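Local structure of calcium uptake protein 2, mitochondrial (Homo sapiens, 6LB7) at residues 191-194 and 195-198; 204-207 and 208-211; 237-240 and 241-245; 285-288 and 289-292. The protein probably acts as a calcium-sensing EF-hand regulator of mitochondrial calcium uptake, binding a calcium ion through one of its EF-hand loops. All coordinates share one frame; numbering follows the deposited sequence.

Contact 1. Residues 191-194 and 195-198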
loop_
_atom_site.group_PDB
_atom_site.type_symbol
_atom_site.label_atom_id
_atom_site.label_comp_id
_atom_site.label_asym_id
_atom_site.label_seq_id
_atom_site.Cartn_x
_atom_site.Cartn_y
_atom_site.Cartn_z
ATOM N N GLU B 191 -3.364 -27.350 5.488
ATOM C CA GLU B 191 -3.485 -27.462 4.038
ATOM C C GLU B 191 -2.420 -28.388 3.462
ATOM O O GLU B 191 -2.695 -29.154 2.536
ATOM C CB GLU B 191 -3.407 -26.076 3.391
ATOM C CG GLU B 191 -4.645 -25.237 3.701
ATOM C CD GLU B 191 -4.743 -23.983 2.861
ATOM O OE1 GLU B 191 -3.687 -23.386 2.526
ATOM O OE2 GLU B 191 -5.885 -23.606 2.517
ATOM N N PHE B 192 -1.205 -28.349 3.997
ATOM C CA PHE B 192 -0.180 -29.261 3.505
ATOM C C PHE B 192 -0.650 -30.709 3.570
ATOM O O PHE B 192 -0.571 -31.439 2.586
ATOM C CB PHE B 192 1.103 -29.113 4.306
ATOM C CG PHE B 192 2.213 -30.012 3.819
ATOM C CD1 PHE B 192 2.417 -31.264 4.389
ATOM C CD2 PHE B 192 3.035 -29.606 2.774
ATOM C CE1 PHE B 192 3.438 -32.092 3.930
ATOM C CE2 PHE B 192 4.056 -30.414 2.323
ATOM C CZ PHE B 192 4.260 -31.661 2.898
ATOM N N LEU B 193 -1.134 -31.150 4.736
ATOM C CA LEU B 193 -1.554 -32.545 4.847
ATOM C C LEU B 193 -2.837 -32.820 4.080
ATOM O O LEU B 193 -3.025 -33.931 3.569
ATOM C CB LEU B 193 -1.714 -32.930 6.306
ATOM C CG LEU B 193 -0.323 -33.211 6.880
ATOM C CD1 LEU B 193 -0.369 -33.203 8.401
ATOM C CD2 LEU B 193 0.229 -34.537 6.321
ATOM N N GLN B 194 -3.723 -31.826 3.986
ATOM C CA GLN B 194 -4.928 -31.991 3.181
ATOM C C GLN B 194 -4.572 -32.300 1.727
ATOM O O GLN B 194 -5.097 -33.242 1.125
ATOM C CB GLN B 194 -5.788 -30.717 3.292
ATOM C CG GLN B 194 -7.098 -30.741 2.576
ATOM C CD GLN B 194 -8.001 -31.840 3.030
ATOM O OE1 GLN B 194 -7.984 -32.235 4.087
ATOM N NE2 GLN B 194 -8.776 -32.342 2.216
ATOM N N PHE B 195 -3.639 -31.554 1.143
ATOM C CA PHE B 195 -3.353 -31.784 -0.262
ATOM C C PHE B 195 -2.282 -32.839 -0.473
ATOM O O PHE B 195 -2.259 -33.469 -1.536
ATOM C CB PHE B 195 -2.982 -30.452 -0.945
ATOM C CG PHE B 195 -4.172 -29.552 -1.125
ATOM C CD1 PHE B 195 -4.955 -29.632 -2.266
ATOM C CD2 PHE B 195 -4.556 -28.693 -0.117
ATOM C CE1 PHE B 195 -6.090 -28.843 -2.397
ATOM C CE2 PHE B 195 -5.683 -27.893 -0.254
ATOM C CZ PHE B 195 -6.443 -27.959 -1.393
ATOM N N SER B 196 -1.426 -33.099 0.521
ATOM C CA SER B 196 -0.563 -34.266 0.358
ATOM C C SER B 196 -1.294 -35.576 0.635
ATOM O O SER B 196 -0.701 -36.640 0.424
ATOM C CB SER B 196 0.668 -34.173 1.259
ATOM O OG SER B 196 0.356 -34.627 2.563
ATOM N N LYS B 197 -2.557 -35.508 1.079
ATOM C CA LYS B 197 -3.380 -36.700 1.394
ATOM C C LYS B 197 -2.785 -37.521 2.519
ATOM O O LYS B 197 -2.925 -38.751 2.543
ATOM C CB LYS B 197 -3.609 -37.598 0.175
ATOM C CG LYS B 197 -4.654 -37.125 -0.756
ATOM C CD LYS B 197 -4.255 -35.922 -1.463
ATOM C CE LYS B 197 -4.721 -35.825 -2.690
ATOM N NZ LYS B 197 -4.317 -34.666 -3.323
ATOM N N GLY B 198 -2.044 -36.884 3.425
ATOM C CA GLY B 198 -1.450 -37.583 4.537
ATOM C C GLY B 198 -0.010 -38.015 4.347
ATOM O O GLY B 198 0.632 -38.400 5.333
HETATM O O HOH W 1 -6.807 -33.512 -1.438
#

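Contact 2. Residues 204-207 and 208-211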
loop_
_atom_site.group_PDB
_atom_site.type_symbol
_atom_site.label_atom_id
_atom_site.label_comp_id
_atom_site.label_asym_id
_atom_site.label_seq_id
_atom_site.Cartn_x
_atom_site.Cartn_y
_atom_site.Cartn_z
ATOM N N LYS B 204 4.641 -32.838 -6.620
ATOM C CA LYS B 204 4.511 -31.606 -7.387
ATOM C C LYS B 204 3.082 -31.390 -7.847
ATOM O O LYS B 204 2.587 -30.262 -7.822
ATOM C CB LYS B 204 5.466 -31.609 -8.576
ATOM C CG LYS B 204 6.899 -31.274 -8.178
ATOM C CD LYS B 204 7.837 -31.464 -9.369
ATOM C CE LYS B 204 9.244 -30.998 -9.066
ATOM N NZ LYS B 204 10.149 -31.202 -10.274
ATOM N N GLU B 205 2.379 -32.449 -8.251
ATOM C CA GLU B 205 0.997 -32.211 -8.656
ATOM C C GLU B 205 0.056 -32.019 -7.470
ATOM O O GLU B 205 -1.012 -31.435 -7.656
ATOM C CB GLU B 205 0.487 -33.335 -9.574
ATOM C CG GLU B 205 0.198 -34.666 -8.930
ATOM C CD GLU B 205 -0.490 -35.626 -9.898
ATOM O OE1 GLU B 205 -0.369 -35.424 -11.125
ATOM O OE2 GLU B 205 -1.153 -36.579 -9.441
ATOM N N ASP B 206 0.409 -32.506 -6.265
ATOM C CA ASP B 206 -0.373 -32.140 -5.074
ATOM C C ASP B 206 -0.244 -30.649 -4.777
ATOM O O ASP B 206 -1.215 -29.998 -4.386
ATOM C CB ASP B 206 0.079 -32.922 -3.826
ATOM C CG ASP B 206 0.043 -34.442 -3.991
ATOM O OD1 ASP B 206 -0.787 -34.963 -4.735
ATOM O OD2 ASP B 206 0.850 -35.135 -3.318
ATOM N N PHE B 207 0.963 -30.100 -4.909
ATOM C CA PHE B 207 1.141 -28.661 -4.747
ATOM C C PHE B 207 0.380 -27.893 -5.829
ATOM O O PHE B 207 -0.226 -26.848 -5.561
ATOM C CB PHE B 207 2.638 -28.335 -4.773
ATOM C CG PHE B 207 2.939 -26.864 -4.769
ATOM C CD1 PHE B 207 2.819 -26.129 -3.603
ATOM C CD2 PHE B 207 3.328 -26.215 -5.938
ATOM C CE1 PHE B 207 3.079 -24.760 -3.596
ATOM C CE2 PHE B 207 3.573 -24.845 -5.939
ATOM C CZ PHE B 207 3.457 -24.122 -4.763
ATOM N N ALA B 208 0.364 -28.416 -7.049
ATOM C CA ALA B 208 -0.424 -27.774 -8.095
ATOM C C ALA B 208 -1.907 -27.783 -7.746
ATOM O O ALA B 208 -2.604 -26.788 -7.964
ATOM C CB ALA B 208 -0.183 -28.464 -9.437
ATOM N N GLU B 209 -2.408 -28.898 -7.199
ATOM C CA GLU B 209 -3.813 -28.951 -6.789
ATOM C C GLU B 209 -4.122 -27.925 -5.718
ATOM O O GLU B 209 -5.176 -27.275 -5.762
ATOM C CB GLU B 209 -4.179 -30.333 -6.258
ATOM C CG GLU B 209 -4.228 -31.442 -7.259
ATOM C CD GLU B 209 -4.334 -32.780 -6.558
ATOM O OE1 GLU B 209 -3.920 -33.800 -7.135
ATOM O OE2 GLU B 209 -4.802 -32.800 -5.395
ATOM N N TRP B 210 -3.241 -27.789 -4.718
ATOM C CA TRP B 210 -3.416 -26.712 -3.747
ATOM C C TRP B 210 -3.442 -25.351 -4.443
ATOM O O TRP B 210 -4.321 -24.517 -4.193
ATOM C CB TRP B 210 -2.289 -26.762 -2.705
ATOM C CG TRP B 210 -2.274 -25.554 -1.817
ATOM C CD1 TRP B 210 -3.024 -25.354 -0.675
ATOM C CD2 TRP B 210 -1.459 -24.382 -1.972
ATOM N NE1 TRP B 210 -2.725 -24.135 -0.130
ATOM C CE2 TRP B 210 -1.768 -23.520 -0.905
ATOM C CE3 TRP B 210 -0.510 -23.975 -2.918
ATOM C CZ2 TRP B 210 -1.167 -22.262 -0.757
ATOM C CZ3 TRP B 210 0.091 -22.718 -2.771
ATOM C CH2 TRP B 210 -0.242 -21.880 -1.696
ATOM N N LEU B 211 -2.481 -25.111 -5.338
ATOM C CA LEU B 211 -2.321 -23.774 -5.908
ATOM C C LEU B 211 -3.537 -23.371 -6.734
ATOM O O LEU B 211 -3.932 -22.202 -6.735
ATOM C CB LEU B 211 -1.046 -23.726 -6.756
ATOM C CG LEU B 211 -0.622 -22.422 -7.436
ATOM C CD1 LEU B 211 -0.277 -21.394 -6.420
ATOM C CD2 LEU B 211 0.583 -22.664 -8.345
#

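Contact 3. Residues 237-240 and 241-245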
loop_
_atom_site.group_PDB
_atom_site.type_symbol
_atom_site.label_atom_id
_atom_site.label_comp_id
_atom_site.label_asym_id
_atom_site.label_seq_id
_atom_site.Cartn_x
_atom_site.Cartn_y
_atom_site.Cartn_z
ATOM N N ILE B 237 7.876 -32.063 -2.488
ATOM C CA ILE B 237 7.991 -30.803 -1.764
ATOM C C ILE B 237 7.811 -31.058 -0.273
ATOM O O ILE B 237 6.851 -31.726 0.141
ATOM C CB ILE B 237 6.950 -29.793 -2.279
ATOM C CG1 ILE B 237 7.294 -29.376 -3.717
ATOM C CG2 ILE B 237 6.823 -28.609 -1.332
ATOM C CD1 ILE B 237 6.094 -29.292 -4.630
ATOM N N SER B 238 8.716 -30.519 0.535
ATOM C CA SER B 238 8.615 -30.653 1.981
ATOM C C SER B 238 7.665 -29.613 2.576
ATOM O O SER B 238 7.325 -28.595 1.956
ATOM C CB SER B 238 9.991 -30.499 2.640
ATOM O OG SER B 238 10.429 -29.145 2.597
ATOM N N LEU B 239 7.274 -29.857 3.823
ATOM C CA LEU B 239 6.471 -28.870 4.537
ATOM C C LEU B 239 7.185 -27.517 4.602
ATOM O O LEU B 239 6.573 -26.462 4.377
ATOM C CB LEU B 239 6.154 -29.384 5.941
ATOM C CG LEU B 239 5.310 -28.493 6.846
ATOM C CD1 LEU B 239 3.952 -28.220 6.195
ATOM C CD2 LEU B 239 5.129 -29.174 8.194
ATOM N N ASP B 240 8.482 -27.524 4.915
ATOM C CA ASP B 240 9.213 -26.262 5.008
ATOM C C ASP B 240 9.237 -25.534 3.670
ATOM O O ASP B 240 9.098 -24.309 3.626
ATOM C CB ASP B 240 10.648 -26.495 5.504
ATOM C CG ASP B 240 10.717 -26.694 7.014
ATOM O OD1 ASP B 240 9.764 -26.276 7.700
ATOM O OD2 ASP B 240 11.715 -27.271 7.511
ATOM N N GLU B 241 9.439 -26.264 2.571
ATOM C CA GLU B 241 9.399 -25.627 1.262
ATOM C C GLU B 241 8.003 -25.092 0.965
ATOM O O GLU B 241 7.855 -24.019 0.365
ATOM C CB GLU B 241 9.855 -26.613 0.177
ATOM C CG GLU B 241 11.326 -27.015 0.324
ATOM C CD GLU B 241 11.750 -28.187 -0.573
ATOM O OE1 GLU B 241 10.882 -28.978 -1.021
ATOM O OE2 GLU B 241 12.966 -28.321 -0.815
ATOM N N PHE B 242 6.966 -25.824 1.375
ATOM C CA PHE B 242 5.609 -25.337 1.184
ATOM C C PHE B 242 5.376 -24.077 1.999
ATOM O O PHE B 242 4.806 -23.100 1.495
ATOM C CB PHE B 242 4.605 -26.432 1.559
ATOM C CG PHE B 242 3.176 -26.011 1.442
ATOM C CD1 PHE B 242 2.403 -25.851 2.577
ATOM C CD2 PHE B 242 2.596 -25.797 0.190
ATOM C CE1 PHE B 242 1.082 -25.488 2.483
ATOM C CE2 PHE B 242 1.262 -25.424 0.081
ATOM C CZ PHE B 242 0.500 -25.267 1.220
ATOM N N LYS B 243 5.820 -24.072 3.262
ATOM C CA LYS B 243 5.644 -22.894 4.109
ATOM C C LYS B 243 6.309 -21.665 3.497
ATOM O O LYS B 243 5.757 -20.560 3.563
ATOM C CB LYS B 243 6.206 -23.143 5.520
ATOM C CG LYS B 243 5.378 -24.084 6.372
ATOM C CD LYS B 243 6.056 -24.381 7.731
ATOM C CE LYS B 243 5.128 -25.195 8.601
ATOM N NZ LYS B 243 5.668 -25.507 9.947
ATOM N N SER B 244 7.486 -21.838 2.891
ATOM C CA SER B 244 8.177 -20.701 2.278
ATOM C C SER B 244 7.366 -20.113 1.137
ATOM O O SER B 244 7.300 -18.890 0.988
ATOM C CB SER B 244 9.559 -21.104 1.758
ATOM O OG SER B 244 10.331 -21.588 2.831
ATOM N N PHE B 245 6.765 -20.969 0.303
ATOM C CA PHE B 245 5.904 -20.450 -0.750
ATOM C C PHE B 245 4.714 -19.715 -0.173
ATOM O O PHE B 245 4.329 -18.656 -0.684
ATOM C CB PHE B 245 5.406 -21.550 -1.680
ATOM C CG PHE B 245 4.696 -21.009 -2.885
ATOM C CD1 PHE B 245 5.422 -20.619 -4.006
ATOM C CD2 PHE B 245 3.307 -20.843 -2.881
ATOM C CE1 PHE B 245 4.779 -20.101 -5.118
ATOM C CE2 PHE B 245 2.644 -20.318 -3.988
ATOM C CZ PHE B 245 3.395 -19.941 -5.116
HETATM O O HOH W 2 9.931 -22.644 5.434
HETATM O O HOH W 3 7.711 -26.992 9.651
#

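Contact 4. Residues 285-288 and 289-292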
loop_
_atom_site.group_PDB
_atom_site.type_symbol
_atom_site.label_atom_id
_atom_site.label_comp_id
_atom_site.label_asym_id
_atom_site.label_seq_id
_atom_site.Cartn_x
_atom_site.Cartn_y
_atom_site.Cartn_z
ATOM N N GLU B 285 14.675 -17.166 -0.721
ATOM C CA GLU B 285 14.577 -17.988 -1.911
ATOM C C GLU B 285 13.380 -18.927 -1.821
ATOM O O GLU B 285 12.809 -19.166 -0.749
ATOM C CB GLU B 285 15.853 -18.808 -2.112
ATOM C CG GLU B 285 17.109 -18.020 -2.246
ATOM C CD GLU B 285 18.242 -18.806 -2.891
ATOM O OE1 GLU B 285 18.975 -19.454 -2.182
ATOM O OE2 GLU B 285 18.393 -18.775 -4.098
ATOM N N LEU B 286 12.978 -19.432 -2.979
ATOM C CA LEU B 286 12.082 -20.564 -3.102
ATOM C C LEU B 286 12.864 -21.763 -3.615
ATOM O O LEU B 286 13.836 -21.605 -4.357
ATOM C CB LEU B 286 10.952 -20.256 -4.067
ATOM C CG LEU B 286 10.021 -19.140 -3.614
ATOM C CD1 LEU B 286 8.935 -18.965 -4.644
ATOM C CD2 LEU B 286 9.443 -19.457 -2.244
ATOM N N SER B 287 12.410 -22.960 -3.247
ATOM C CA SER B 287 13.096 -24.183 -3.650
ATOM C C SER B 287 12.848 -24.517 -5.120
ATOM O O SER B 287 11.821 -24.150 -5.708
ATOM C CB SER B 287 12.642 -25.356 -2.789
ATOM O OG SER B 287 11.236 -25.548 -2.919
ATOM N N ASN B 288 13.795 -25.280 -5.690
ATOM C CA ASN B 288 13.809 -25.576 -7.121
ATOM C C ASN B 288 12.609 -26.404 -7.553
ATOM O O ASN B 288 12.081 -26.203 -8.651
ATOM C CB ASN B 288 15.092 -26.322 -7.484
ATOM C CG ASN B 288 16.319 -25.453 -7.374
ATOM O OD1 ASN B 288 16.300 -24.286 -7.756
ATOM N ND2 ASN B 288 17.402 -26.020 -6.856
ATOM N N ASN B 289 12.197 -27.384 -6.742
ATOM C CA ASN B 289 11.007 -28.146 -7.119
ATOM C C ASN B 289 9.782 -27.239 -7.256
ATOM O O ASN B 289 8.946 -27.452 -8.146
ATOM C CB ASN B 289 10.753 -29.298 -6.116
ATOM C CG ASN B 289 10.785 -28.851 -4.640
ATOM O OD1 ASN B 289 10.773 -27.656 -4.315
ATOM N ND2 ASN B 289 10.828 -29.835 -3.737
ATOM N N ILE B 290 9.675 -26.204 -6.415
ATOM C CA ILE B 290 8.535 -25.294 -6.504
ATOM C C ILE B 290 8.698 -24.329 -7.675
ATOM O O ILE B 290 7.753 -24.107 -8.447
ATOM C CB ILE B 290 8.323 -24.549 -5.173
ATOM C CG1 ILE B 290 7.617 -25.468 -4.158
ATOM C CG2 ILE B 290 7.418 -23.311 -5.381
ATOM C CD1 ILE B 290 7.504 -24.884 -2.794
ATOM N N LEU B 291 9.892 -23.746 -7.832
ATOM C CA LEU B 291 10.152 -22.915 -9.012
ATOM C C LEU B 291 9.852 -23.687 -10.286
ATOM O O LEU B 291 9.222 -23.166 -11.214
ATOM C CB LEU B 291 11.606 -22.439 -9.040
ATOM C CG LEU B 291 12.086 -21.466 -7.968
ATOM C CD1 LEU B 291 13.590 -21.317 -8.037
ATOM C CD2 LEU B 291 11.409 -20.116 -8.112
ATOM N N ASP B 292 10.308 -24.940 -10.346
ATOM C CA ASP B 292 10.074 -25.749 -11.536
ATOM C C ASP B 292 8.588 -25.988 -11.764
ATOM O O ASP B 292 8.118 -25.962 -12.903
ATOM C CB ASP B 292 10.811 -27.084 -11.414
ATOM C CG ASP B 292 10.619 -27.966 -12.635
ATOM O OD1 ASP B 292 9.965 -29.026 -12.515
ATOM O OD2 ASP B 292 11.114 -27.591 -13.719
#

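Contact 1. Residues 191-194 and 195-198
Gly198 folds back on Leu193 where helix 173-196 ends, and the backbone closes the helix in a Schellman motif. Three observations support the name: a six-to-one hydrogen bond from Gly198 N to Leu193 O at 3.1 Å, with the donor in the carbonyl plane; a weak five-to-two bond from Lys197 N to Gln194 O at 3.4 Å; and a positive phi of 62° at Lys197, the first residue past the helix. The packed side of this last turn belongs to Phe195. Its amide donates to Glu191 O over 2.9 Å, and because CG stands beside its own backbone N (chi1 -72°) the ring lies back along the helix, with CD2 3.3 Å from Glu191 O. That oxygen meets the ring at its edge, in the ring plane. Farther out, Trp210 and Phe213 approach the Phe195 ring edge-to-face, while the buried Glu191 carboxylate pairs with Arg318 and Arg321. On the looser side the exposed Leu193 brings CD2 only to 3.8 Å from Ser196 OG, a buried hydroxyl bonded to Leu199 O beyond the turn. The exposed Lys197 chain, bent at chi2 and chi3, curls back to the helix end; its ammonium forms a salt bridge with Glu209, and NZ also donates to Phe195 O at 3.0 Å. A water that weakly accepts from Lys197 NZ donates to Gln194 O at 3.1 Å.

Contact 2. Residues 204-207 and 208-211
Phe207 and Trp210 meet one turn apart on helix 204-211, with Phe207 CE1 3.7 Å from both CE3 and CZ3 of the indole. Their planes are inclined by 27°, but the centroid of the Phe207 ring is 5.5 Å from that of the six-membered indole ring, so the two are slid apart and barely overlap. Three residues apart, they leave the same flank of the helix, and with CG trans to the backbone N in each (chi1 173° and 170°) Phe207 CE1 comes against the CE3-CZ3 side of the indole. Phe207 O lies at the edge of the indole, in its plane, 3.9 Å from CE3. On the polar flank Glu209 CG packs 3.2 Å from Glu205 O, and Glu209 OE1 stands 4.1 Å from Asp206 OD1, two like charges side by side. Their mutual repulsion is probably offset by neighbours: Arg203 forms salt bridges with Asp206 and Glu205, and Lys197 with Glu209. In the next shell Phe245 meets the Phe207 ring edge-to-face, Phe242 does the same to Trp210, and Arg318 adds a cation-pi contact to the indole. Four regular i to i+4 amide bonds, such as Trp210 N to Asp206 O at 3.0 Å, hold the scaffold. Aromatic groups on one flank and carboxylates on another make this an amphipathic helix, consistent with packing inside an EF-hand-like helical lobe.

Contact 3. Residues 237-240 and 241-245
Glu241 turns back over the start of helix 239-249 and can be followed atom by atom. Its CB lies 3.5 Å from Ser238 OG and also touches Ile237 CG2. CG, anti to the carbonyl carbon of Glu241, comes within 3.2 Å of Ser238 OG, and the chain then runs extended through CD, still beside that hydroxyl, to the carboxylate oxygens. At the tip OE1 accepts from Ser238 N at 3.1 Å; the N-H...O angle of 169° is nearly straight, yet the donor comes from above the carboxylate plane, 39° out of it. The same OE1 is 3.5 Å from Ile237 CA and takes a further bond from Asn289 of helix 288-298. In return Glu241 N donates to Ser238 OG at 3.0 Å, an approach made possible by a serine chi1 of 72°, which places the hydroxyl between its own N and carbonyl carbon. These reciprocal bonds define a capping box with Ser238 as N-cap. The sequence from Ile237 to Phe242 resembles the end of an EF-hand loop running into its exiting helix, and backbone bonds between Ile237 and Met202 are consistent with paired EF-hand loops. With an alanine at Glu241, Ser238 N would probably lose its acceptor and Asn289 ND2 one of its partners, reducing the capping box to its single Glu241 N to Ser238 OG bond. Four residues after Leu239, Lys243 lays its CE 3.7 Å from Leu239 CG and carries its ammonium to a salt bridge with Glu189. A water that accepts from Lys243 NZ donates to Asp240 OD1 at 2.9 Å.

Contact 4. Residues 285-288 and 289-292
Helix 288-298 starts after Ser287, its N-cap residue, whose hydroxyl makes no capping bond: Ser287 OG donates instead to Asn289 OD1 at 2.6 Å, lying in the plane of that amide carbonyl. Asn289 can receive it because its chi1 of 49° tucks the amide between its own N and carbonyl carbon, back toward the helix start. The same OD1 takes a weak bond from Ile290 N at 2.8 Å, while ND2 reaches across to Glu235 O and the Glu241 carboxylate. With a leucine here, the Ser287 hydroxyl would probably lose its acceptor, and Glu235 O and the Glu241 carboxylate a donor. The backbone carries the first turn: Leu291 N bonds Ser287 O at 2.9 Å, almost straight at 174°, and Asp292 N bonds Asn288 O at 2.8 Å. On the apolar flank Leu291 CD1 rests 3.7 Å from Leu286 O and CD2 lies 4.1 Å from Leu286 CB, joining the loop to the new helix. Leu291 also packs on Leu271 and Phe274 of helix 271-282, and Asp292 forms a salt bridge with Lys204. Followed by a loop and helix 308-320, helix 288-298 is probably the entering helix of the last EF-hand, and this is its N-terminal turn.

How the contacts relate
Contact 2 is the most buried of the four, an aromatic flank inside the helical lobe, whereas contacts 1, 3 and 4 sit at helix ends and are only partly buried. Contact 1 finishes a helix through backbone bonds; contacts 3 and 4 start one, the former with a true capping bond, the latter with its serine hydroxyl bonded to the side-chain oxygen of an asparagine two residues on. They pack together: Phe192 CG of contact 1 lies 3.4 Å from Leu239 CD1 of contact 3, Phe207 CB of contact 2 lies 3.6 Å from Ile237 CD1 of contact 3, and a Lys204-Asp292 salt bridge ties contact 2 to contact 4. Contacts 1 and 4 do not touch.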